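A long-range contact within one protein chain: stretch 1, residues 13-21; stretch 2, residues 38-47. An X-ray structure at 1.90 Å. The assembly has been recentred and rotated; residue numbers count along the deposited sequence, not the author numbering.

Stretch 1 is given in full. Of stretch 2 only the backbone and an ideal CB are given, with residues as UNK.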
# COMPACT_ATOMS: atom_id res chain seq x y z
N VAL A 13 -9.03 11.74 -9.49
CA VAL A 13 -9.96 10.88 -10.18
C VAL A 13 -9.33 9.45 -10.24
O VAL A 13 -8.22 9.30 -10.70
CB VAL A 13 -10.27 11.42 -11.63
CG1 VAL A 13 -10.94 10.37 -12.47
CG2 VAL A 13 -11.11 12.72 -11.58
N ASP A 14 -10.09 8.44 -9.84
CA ASP A 14 -9.64 7.05 -9.88
C ASP A 14 -9.51 6.56 -11.32
O ASP A 14 -10.40 6.76 -12.19
CB ASP A 14 -10.63 6.12 -9.21
CG ASP A 14 -10.67 6.25 -7.73
OD1 ASP A 14 -9.93 7.06 -7.13
OD2 ASP A 14 -11.47 5.50 -7.17
N ASP A 15 -8.42 5.88 -11.57
CA ASP A 15 -8.22 5.10 -12.80
C ASP A 15 -8.29 3.59 -12.55
O ASP A 15 -8.72 2.86 -13.43
CB ASP A 15 -6.90 5.45 -13.39
CG ASP A 15 -6.89 6.81 -13.95
OD1 ASP A 15 -8.00 7.38 -14.27
OD2 ASP A 15 -5.77 7.34 -14.04
N GLN A 16 -7.89 3.14 -11.36
CA GLN A 16 -8.20 1.73 -10.89
C GLN A 16 -8.55 1.74 -9.43
O GLN A 16 -8.07 2.61 -8.69
CB GLN A 16 -6.97 0.79 -11.07
CG GLN A 16 -6.32 0.87 -12.41
CD GLN A 16 -5.22 -0.21 -12.57
OE1 GLN A 16 -5.41 -1.34 -12.20
NE2 GLN A 16 -4.08 0.18 -13.05
N SER A 17 -9.34 0.75 -8.99
CA SER A 17 -9.76 0.65 -7.59
C SER A 17 -10.04 -0.81 -7.29
O SER A 17 -10.91 -1.37 -7.96
CB SER A 17 -11.03 1.46 -7.39
OG SER A 17 -11.45 1.43 -6.04
N ILE A 18 -9.32 -1.38 -6.31
CA ILE A 18 -9.49 -2.81 -5.88
C ILE A 18 -9.74 -2.95 -4.40
O ILE A 18 -8.97 -2.47 -3.54
CB ILE A 18 -8.28 -3.73 -6.32
CG1 ILE A 18 -8.07 -3.62 -7.80
CG2 ILE A 18 -8.55 -5.21 -5.97
CD1 ILE A 18 -6.85 -4.31 -8.32
N ILE A 19 -10.86 -3.59 -4.05
CA ILE A 19 -11.15 -3.80 -2.67
C ILE A 19 -10.08 -4.64 -1.97
O ILE A 19 -9.66 -5.64 -2.49
CB ILE A 19 -12.56 -4.44 -2.44
CG1 ILE A 19 -13.68 -3.55 -3.01
CG2 ILE A 19 -12.75 -4.59 -0.94
CD1 ILE A 19 -14.95 -4.24 -3.54
N LEU A 20 -9.66 -4.21 -0.81
CA LEU A 20 -8.79 -4.98 0.06
C LEU A 20 -9.66 -5.63 1.15
O LEU A 20 -9.75 -6.84 1.18
CB LEU A 20 -7.69 -4.10 0.67
CG LEU A 20 -6.65 -3.48 -0.31
CD1 LEU A 20 -5.59 -2.70 0.41
CD2 LEU A 20 -5.99 -4.45 -1.27
N TRP A 21 -10.26 -4.83 2.04
CA TRP A 21 -11.10 -5.32 3.15
C TRP A 21 -11.97 -4.21 3.77
O TRP A 21 -11.89 -3.04 3.35
CB TRP A 21 -10.23 -5.94 4.23
CG TRP A 21 -9.02 -5.12 4.55
CD1 TRP A 21 -8.97 -3.92 5.24
CD2 TRP A 21 -7.66 -5.39 4.13
NE1 TRP A 21 -7.65 -3.44 5.32
CE2 TRP A 21 -6.83 -4.31 4.69
CE3 TRP A 21 -7.05 -6.40 3.44
CZ2 TRP A 21 -5.46 -4.26 4.47
CZ3 TRP A 21 -5.67 -6.34 3.26
CH2 TRP A 21 -4.90 -5.30 3.77
N UNK A 38 -0.33 13.74 -12.80
CA UNK A 38 0.51 12.67 -12.31
C UNK A 38 -0.32 11.55 -11.70
O UNK A 38 -1.44 11.77 -11.28
CB UNK A 38 1.51 13.21 -11.28
N UNK A 39 0.23 10.34 -11.69
CA UNK A 39 -0.45 9.17 -11.09
C UNK A 39 0.06 8.93 -9.68
O UNK A 39 1.22 9.06 -9.40
CB UNK A 39 -0.24 7.92 -11.94
N UNK A 40 -0.85 8.46 -8.83
CA UNK A 40 -0.62 8.13 -7.45
C UNK A 40 -1.25 6.80 -7.13
O UNK A 40 -2.28 6.42 -7.74
CB UNK A 40 -1.16 9.22 -6.53
N UNK A 41 -0.61 6.08 -6.20
CA UNK A 41 -1.20 4.88 -5.62
C UNK A 41 -1.41 5.08 -4.14
O UNK A 41 -0.61 5.67 -3.45
CB UNK A 41 -0.32 3.65 -5.87
N UNK A 42 -2.51 4.52 -3.65
CA UNK A 42 -2.83 4.65 -2.23
C UNK A 42 -4.10 3.94 -1.82
O UNK A 42 -4.57 3.03 -2.50
CB UNK A 42 -2.95 6.13 -1.86
N UNK A 43 -4.67 4.38 -0.70
CA UNK A 43 -5.91 3.78 -0.23
C UNK A 43 -6.99 4.85 -0.18
O UNK A 43 -6.78 5.85 0.47
CB UNK A 43 -5.72 3.13 1.14
N UNK A 44 -8.08 4.68 -0.92
CA UNK A 44 -9.23 5.59 -0.83
C UNK A 44 -10.29 4.89 -0.03
O UNK A 44 -10.56 3.70 -0.26
CB UNK A 44 -9.76 5.99 -2.21
N UNK A 45 -10.91 5.60 0.91
CA UNK A 45 -12.00 4.98 1.72
C UNK A 45 -13.39 5.11 1.07
O UNK A 45 -13.80 6.21 0.70
CB UNK A 45 -12.04 5.62 3.11
N UNK A 46 -14.09 3.98 0.93
CA UNK A 46 -15.52 3.96 0.62
C UNK A 46 -16.35 3.73 1.87
O UNK A 46 -15.94 2.95 2.73
CB UNK A 46 -15.83 2.88 -0.42
N UNK A 47 -17.49 4.42 2.02
CA UNK A 47 -18.29 4.29 3.21
C UNK A 47 -19.69 3.84 2.88
O UNK A 47 -20.23 4.22 1.86
CB UNK A 47 -18.33 5.61 3.98

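Stretch 2 is one extended strand; the touching parts run 57° apart, and the contacts are few. No ideal CB but one comes within 5.5 Å of stretch 1, so most contacts must be made by reach.

Position 38 is out of reach, and stretch 1 sets no rule there; it is Asn38. At position 39 the CA-to-CB bond points sideways, and the CA of position 39 lies 8.9 Å from Asp15 CA. A long side chain could bend across: a basic one to answer the Asp15 carboxylate, or an aliphatic one for simple packing. The deposited Leu39 takes the second course, its CD2 lying 3.6 Å from Asp15 OD2, a contact that offers the carboxylate no hydrogen bond.

Positions 40 and 41 have extended backbones and nothing of stretch 1 in range; they are Tyr40 and Met41. Position 42 has phi/psi of -179/-158, a fully stretched conformation in which glycine is most at ease, and Gly42 is found.

At position 43 CA-to-CB again points sideways, but stretch 1 presents the methyls of Leu20 at a distance that a medium or long apolar chain, such as leucine, isoleucine or methionine, could span. Ile43, with chi1 and chi2 both m, brings CD1 to 3.6 Å from Leu20 CD1.

Position 44 is the exception. Its CB points toward stretch 1 and sits 5.0 Å from Asp14 OD1. A carboxylate ahead asks for a donor, preferably charged: arginine or lysine, with a neutral amide or hydroxyl as weaker answers. Arg44 starts out with chi1 and chi2 both t, then turns at chi3 (m), so that its guanidinium meets Asp14 at the edge, near its plane. NE and NH2 both donate to Asp14 OD1, each at 2.9 Å with an angle of 144°, so a single oxygen takes two hydrogen bonds within the salt bridge.

Position 45 is out of reach, and Tyr45 occupies it. Position 46 points toward stretch 1 again, but at a distance; a large side chain is needed to approach Asp14 OD2 and Ser17 OG, and one with a polar hydrogen could join them. Trp46 reaches across, leaving room for a water: CZ2 comes 3.9 Å from Ser17 OG and 4.1 Å from Asp14 OD2, the latter at the ring edge. The water O, hydrogen-bonded to all three, lies 3.0 Å from Trp46 NE1, from which it accepts, 2.7 Å from Asp14 OD2, to which it donates, and 2.6 Å from Ser17 OG. Asp14 thus serves both partners, Arg44 directly and Trp46 through solvent.

Position 47 is beyond reach; it is Leu47.

Stretch 2, residues 38-47: NLYMGIRYWL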
# COMPACT_ATOMS: atom_id res chain seq x y z
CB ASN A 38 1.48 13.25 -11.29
CG ASN A 38 2.42 14.27 -11.95
OD1 ASN A 38 3.17 13.95 -12.87
ND2 ASN A 38 2.30 15.51 -11.54
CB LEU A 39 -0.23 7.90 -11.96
CG LEU A 39 -0.91 8.01 -13.33
CD1 LEU A 39 -0.61 6.75 -14.12
CD2 LEU A 39 -2.43 8.23 -13.22
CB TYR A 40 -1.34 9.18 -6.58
CG TYR A 40 -0.69 10.51 -6.79
CD1 TYR A 40 0.41 10.88 -6.06
CD2 TYR A 40 -1.13 11.33 -7.79
CE1 TYR A 40 1.06 12.10 -6.32
CE2 TYR A 40 -0.54 12.58 -8.02
CZ TYR A 40 0.57 12.95 -7.31
OH TYR A 40 1.17 14.19 -7.56
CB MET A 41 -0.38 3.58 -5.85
CG MET A 41 1.06 3.63 -5.46
SD MET A 41 1.87 2.00 -5.44
CE MET A 41 3.55 2.57 -5.35
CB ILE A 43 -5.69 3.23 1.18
CG1 ILE A 43 -4.80 2.00 1.14
CG2 ILE A 43 -7.02 2.96 1.88
CD1 ILE A 43 -5.05 0.85 0.19
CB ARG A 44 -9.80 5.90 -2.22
CG ARG A 44 -10.94 6.91 -2.15
CD ARG A 44 -11.73 6.98 -3.42
NE ARG A 44 -11.08 7.74 -4.52
CZ ARG A 44 -11.19 9.04 -4.73
NH1 ARG A 44 -11.83 9.82 -3.88
NH2 ARG A 44 -10.60 9.56 -5.82
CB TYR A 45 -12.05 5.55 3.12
CG TYR A 45 -10.83 5.13 3.92
CD1 TYR A 45 -10.73 3.83 4.42
CD2 TYR A 45 -9.74 5.98 4.08
CE1 TYR A 45 -9.61 3.43 5.14
CE2 TYR A 45 -8.60 5.56 4.78
CZ TYR A 45 -8.55 4.28 5.29
OH TYR A 45 -7.44 3.84 5.99
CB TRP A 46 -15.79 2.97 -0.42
CG TRP A 46 -15.08 3.27 -1.71
CD1 TRP A 46 -13.73 3.54 -1.86
CD2 TRP A 46 -15.59 3.23 -3.05
NE1 TRP A 46 -13.41 3.71 -3.14
CE2 TRP A 46 -14.48 3.58 -3.92
CE3 TRP A 46 -16.84 3.03 -3.61
CZ2 TRP A 46 -14.61 3.66 -5.30
CZ3 TRP A 46 -16.98 3.11 -4.99
CH2 TRP A 46 -15.89 3.39 -5.82
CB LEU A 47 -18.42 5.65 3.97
CG LEU A 47 -17.49 5.86 5.15
CD1 LEU A 47 -16.06 5.45 4.76
CD2 LEU A 47 -17.52 7.30 5.61
O HOH W 1 -11.07 3.78 -5.09
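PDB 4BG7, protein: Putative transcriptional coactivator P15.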